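4-alpha-glucanotransferase (Aquifex aeolicus, PDB 1TZ7) is an amylomaltase, or disproportionating enzyme, of the 4-alpha-glucanotransferase family, built around a barrel of eight parallel beta strands. Local coordinates at residues G225-Y230 with L303-F308; P349-D354 with K370-R375. All blocks are in the same frame, centred on the assembly; numbering follows the deposited sequence.

Contact 1 (G225-Y230 with L303-F308); sequences GDLPMY and LRLDHF
D226 and R304 run side by side on one face of 222-227 and 302-305, neighbouring parallel strands of the (beta/alpha)8, or TIM, barrel, with OD1 of D226 over one face of the R304 guanidinium, toward its rim. The carboxylate and guanidinium planes are turned 53° apart. D226 OD1 stands 3.7 Å from R304 NH1, well out of the guanidinium plane, making a long salt bridge of charges alone; the hydrogen bond that OD1 accepts comes instead from Y78. NE of R304 is buried without a polar partner. Farther along, M229 lays its CG over the centre of the Y230 ring, L305 CD1 reaches the F308 ring at its edge, and H307 meets W271 edge-to-face.

The backbones hold a regular parallel register: R304 N bonds to G225 O at 2.8 Å, and R304 O takes L227 N at 2.9 Å. On the face shared by L227 and L303, CD1 of the former meets CD2 of the latter at 3.7 Å, while residues of helix 287-297 touch both side chains from outside the barrel.

Beyond the strand ends the pairing goes on. D306 N donates to L227 O at 3.1 Å, and D306, its CG anti to N (chi1 175°), sends OD2 back to M229 N in a weak bond of 3.4 Å. M229 CB rests against H307 CB. Water 1 bridges the two chain segments where they leave the sheet, donating one hydrogen to L227 O at 3.1 Å and the other to D306 O.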
# COMPACT_ATOMS: atom_id res chain seq x y z
N GLY A 225 -5.24 -4.06 3.04
CA GLY A 225 -4.76 -2.98 2.22
C GLY A 225 -3.97 -1.99 3.03
O GLY A 225 -3.85 -2.11 4.24
N ASP A 226 -3.44 -0.99 2.35
CA ASP A 226 -2.42 -0.14 2.92
C ASP A 226 -2.76 1.32 2.65
O ASP A 226 -2.92 1.73 1.50
CB ASP A 226 -1.06 -0.48 2.30
CG ASP A 226 0.10 0.05 3.11
OD1 ASP A 226 1.20 -0.56 3.05
OD2 ASP A 226 0.02 1.07 3.84
N LEU A 227 -2.87 2.10 3.72
CA LEU A 227 -3.22 3.53 3.62
C LEU A 227 -2.02 4.38 3.98
O LEU A 227 -1.65 4.47 5.15
CB LEU A 227 -4.37 3.86 4.57
CG LEU A 227 -5.77 3.87 3.95
CD1 LEU A 227 -6.22 2.45 3.67
CD2 LEU A 227 -6.75 4.58 4.87
N PRO A 228 -1.41 5.01 2.98
CA PRO A 228 -0.33 5.96 3.24
C PRO A 228 -0.81 7.10 4.12
O PRO A 228 -1.95 7.52 3.99
CB PRO A 228 0.03 6.47 1.83
CG PRO A 228 -0.48 5.44 0.91
CD PRO A 228 -1.69 4.87 1.54
N MET A 229 0.05 7.59 5.01
CA MET A 229 -0.32 8.69 5.89
C MET A 229 -0.70 9.91 5.07
O MET A 229 -1.70 10.56 5.34
CB MET A 229 0.85 9.02 6.82
CG MET A 229 0.67 10.32 7.64
SD MET A 229 -0.81 10.33 8.69
CE MET A 229 -0.33 9.17 9.96
N TYR A 230 0.13 10.21 4.07
CA TYR A 230 0.10 11.49 3.36
C TYR A 230 -0.09 11.25 1.86
O TYR A 230 0.40 10.26 1.32
CB TYR A 230 1.43 12.22 3.54
CG TYR A 230 1.71 12.75 4.93
CD1 TYR A 230 2.82 12.32 5.65
CD2 TYR A 230 0.88 13.70 5.51
CE1 TYR A 230 3.09 12.82 6.92
CE2 TYR A 230 1.14 14.20 6.77
CZ TYR A 230 2.25 13.76 7.47
OH TYR A 230 2.51 14.25 8.73
N LEU A 303 -7.28 -2.18 7.03
CA LEU A 303 -6.53 -1.04 6.57
C LEU A 303 -5.31 -0.85 7.43
O LEU A 303 -5.41 -0.47 8.60
CB LEU A 303 -7.40 0.22 6.62
CG LEU A 303 -8.77 0.10 5.97
CD1 LEU A 303 -9.55 1.40 6.12
CD2 LEU A 303 -8.64 -0.28 4.50
N ARG A 304 -4.14 -1.12 6.86
CA ARG A 304 -2.88 -0.88 7.54
C ARG A 304 -2.55 0.60 7.51
O ARG A 304 -2.44 1.19 6.43
CB ARG A 304 -1.76 -1.69 6.89
CG ARG A 304 -0.57 -1.93 7.80
CD ARG A 304 0.67 -2.41 7.07
NE ARG A 304 1.55 -1.31 6.70
CZ ARG A 304 2.79 -1.45 6.26
NH1 ARG A 304 3.51 -0.38 5.95
NH2 ARG A 304 3.33 -2.67 6.14
N LEU A 305 -2.41 1.20 8.68
CA LEU A 305 -2.19 2.63 8.79
C LEU A 305 -0.71 2.95 8.79
O LEU A 305 -0.02 2.86 9.83
CB LEU A 305 -2.86 3.17 10.05
CG LEU A 305 -4.39 2.97 10.10
CD1 LEU A 305 -4.93 3.43 11.44
CD2 LEU A 305 -5.09 3.73 8.96
N ASP A 306 -0.21 3.31 7.61
CA ASP A 306 1.17 3.70 7.43
C ASP A 306 1.55 4.87 8.36
O ASP A 306 0.81 5.84 8.48
CB ASP A 306 1.39 4.09 5.96
CG ASP A 306 2.76 4.63 5.70
OD1 ASP A 306 3.74 3.86 5.81
OD2 ASP A 306 2.97 5.83 5.37
N HIS A 307 2.72 4.75 9.00
CA HIS A 307 3.21 5.78 9.91
C HIS A 307 2.15 6.14 10.98
O HIS A 307 1.82 7.32 11.19
CB HIS A 307 3.65 7.04 9.14
CG HIS A 307 4.50 7.96 9.95
ND1 HIS A 307 5.58 7.53 10.69
CD2 HIS A 307 4.42 9.30 10.16
CE1 HIS A 307 6.13 8.55 11.31
NE2 HIS A 307 5.45 9.64 11.00
N PHE A 308 1.63 5.12 11.65
CA PHE A 308 0.57 5.29 12.65
C PHE A 308 0.94 6.34 13.71
O PHE A 308 0.09 7.06 14.20
CB PHE A 308 0.25 3.96 13.33
CG PHE A 308 -0.76 4.07 14.44
CD1 PHE A 308 -2.12 4.02 14.16
CD2 PHE A 308 -0.35 4.23 15.76
CE1 PHE A 308 -3.05 4.13 15.18
CE2 PHE A 308 -1.29 4.34 16.78
CZ PHE A 308 -2.64 4.29 16.49
O HOH W 1 -1.95 6.08 7.78

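Contact 2 (P349-D354 with K370-R375); sequences PFIAED and KIPGSR
A352 N donates an almost straight bond of 2.9 Å to P372 O, the one backbone-to-backbone hydrogen bond between these segments. From here on, side chains do the pairing. S374 N stays 3.4 Å from A352 O at a poor angle, and it is the serine hydroxyl that fills the place: S374 OG donates to A352 O at 2.8 Å. S374 N turns to the D354 carboxylate, meeting OD2 on its syn side at 2.8 Å, 29° out of the carboxylate plane.

Apolar contacts flank the A352 bond. I371, in the loop before strand 373-376, sets its CG2 branch against strand 350-352, 3.9 Å from A352 CB and 4.1 Å from F350 CB. The I351 side chain crosses the P372 ring at about a right angle, with I351 CG1 touching P372 CG at 4.0 Å.

What sets these groups in place lies one step out. CG of D354 sits between its own backbone N and carbonyl carbon (chi1 56°), which swings the carboxylate back toward G373 and S374, and OD1 forms a salt bridge with R366. That arginine belongs to helix 360-368, the helix of the beta-alpha-beta crossover joining the two strands. The helix ends in a Schellman motif with K370 at positive phi, and the chain goes straight on into I371 and P372.

D354 therefore has an amide N-H on one oxygen and a guanidinium on the other. Such a pair of donors would favour the ionised carboxylate, fix its rotation, and would tie the end of strand 350-352 both to strand 373-376 and to helix 360-368.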
# COMPACT_ATOMS: atom_id res chain seq x y z
N PRO A 349 -11.35 -2.13 11.54
CA PRO A 349 -10.56 -2.64 10.42
C PRO A 349 -9.09 -2.26 10.49
O PRO A 349 -8.33 -2.63 9.60
CB PRO A 349 -11.22 -1.96 9.21
CG PRO A 349 -11.66 -0.64 9.74
CD PRO A 349 -12.02 -0.86 11.20
N PHE A 350 -8.68 -1.54 11.54
CA PHE A 350 -7.39 -0.85 11.53
C PHE A 350 -6.25 -1.74 12.03
O PHE A 350 -6.40 -2.49 12.99
CB PHE A 350 -7.46 0.43 12.35
CG PHE A 350 -8.51 1.39 11.87
CD1 PHE A 350 -8.40 1.99 10.62
CD2 PHE A 350 -9.62 1.67 12.66
CE1 PHE A 350 -9.38 2.88 10.18
CE2 PHE A 350 -10.59 2.55 12.21
CZ PHE A 350 -10.47 3.15 10.97
N ILE A 351 -5.12 -1.64 11.33
CA ILE A 351 -3.86 -2.20 11.80
C ILE A 351 -2.83 -1.07 11.82
O ILE A 351 -2.75 -0.29 10.88
CB ILE A 351 -3.37 -3.33 10.84
CG1 ILE A 351 -4.33 -4.52 10.88
CG2 ILE A 351 -1.96 -3.77 11.20
CD1 ILE A 351 -4.13 -5.50 9.73
N ALA A 352 -2.06 -0.99 12.89
CA ALA A 352 -1.08 0.07 13.03
C ALA A 352 0.28 -0.38 12.52
O ALA A 352 0.81 -1.40 12.97
CB ALA A 352 -0.97 0.50 14.48
N GLU A 353 0.84 0.37 11.56
CA GLU A 353 2.27 0.34 11.30
C GLU A 353 2.98 1.20 12.33
O GLU A 353 3.15 2.42 12.14
CB GLU A 353 2.60 0.83 9.89
CG GLU A 353 4.06 0.61 9.47
CD GLU A 353 4.94 1.82 9.73
OE1 GLU A 353 5.80 1.77 10.65
OE2 GLU A 353 4.80 2.83 9.02
N ASP A 354 3.39 0.57 13.42
CA ASP A 354 3.93 1.27 14.57
C ASP A 354 5.39 0.90 14.76
O ASP A 354 5.86 0.74 15.88
CB ASP A 354 3.12 0.94 15.84
CG ASP A 354 3.05 -0.55 16.12
OD1 ASP A 354 2.64 -0.93 17.24
OD2 ASP A 354 3.40 -1.42 15.30
N LYS A 370 -7.62 -0.48 20.81
CA LYS A 370 -7.51 -1.93 20.56
C LYS A 370 -7.05 -2.22 19.14
O LYS A 370 -7.39 -3.23 18.56
CB LYS A 370 -8.86 -2.63 20.82
CG LYS A 370 -9.44 -2.40 22.22
CD LYS A 370 -8.56 -3.03 23.30
CE LYS A 370 -9.41 -3.70 24.38
NZ LYS A 370 -8.56 -4.42 25.38
N ILE A 371 -6.26 -1.31 18.58
CA ILE A 371 -5.72 -1.50 17.26
C ILE A 371 -4.47 -2.38 17.34
O ILE A 371 -3.53 -2.05 18.08
CB ILE A 371 -5.38 -0.13 16.64
CG1 ILE A 371 -6.67 0.69 16.46
CG2 ILE A 371 -4.67 -0.31 15.30
CD1 ILE A 371 -6.43 2.15 16.08
N PRO A 372 -4.45 -3.50 16.61
CA PRO A 372 -3.27 -4.38 16.59
C PRO A 372 -2.05 -3.65 16.08
O PRO A 372 -2.14 -2.90 15.10
CB PRO A 372 -3.68 -5.49 15.61
CG PRO A 372 -4.83 -4.95 14.84
CD PRO A 372 -5.53 -4.01 15.75
N GLY A 373 -0.91 -3.87 16.73
CA GLY A 373 0.35 -3.34 16.27
C GLY A 373 1.02 -4.25 15.25
O GLY A 373 0.44 -5.27 14.84
N SER A 374 2.22 -3.89 14.85
CA SER A 374 3.02 -4.70 13.94
C SER A 374 4.29 -5.19 14.66
O SER A 374 4.89 -4.45 15.43
CB SER A 374 3.41 -3.89 12.69
OG SER A 374 2.26 -3.57 11.92
N ARG A 375 4.67 -6.43 14.41
CA ARG A 375 5.97 -6.94 14.85
C ARG A 375 6.65 -7.68 13.70
O ARG A 375 6.00 -8.25 12.84
CB ARG A 375 5.81 -7.88 16.04
CG ARG A 375 5.09 -7.27 17.23
CD ARG A 375 5.92 -6.27 18.02
NE ARG A 375 5.10 -5.54 18.98
CZ ARG A 375 4.79 -5.99 20.20
NH1 ARG A 375 4.02 -5.25 21.00
NH2 ARG A 375 5.23 -7.17 20.63

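Contacts 1 and 2 follow one another along the chain, and their centres lie about 10 Å apart in the same barrel wall. Strand 302-305 of contact 1 is the direct neighbour of strand 350-352 of contact 2, so the sheet runs 222-227, 302-305, 350-352 and then, across the looser second contact, to 373-376. L305 N lies 2.7 Å from I351 O, a probable hydrogen bond at the shared seam, and F308 packs its ring on A352 while also touching helix 360-368. Contact 1 is thus a regular step of the wall near the centre of the chain, whereas contact 2 brings together strands that otherwise border the sheet and completes the barrel.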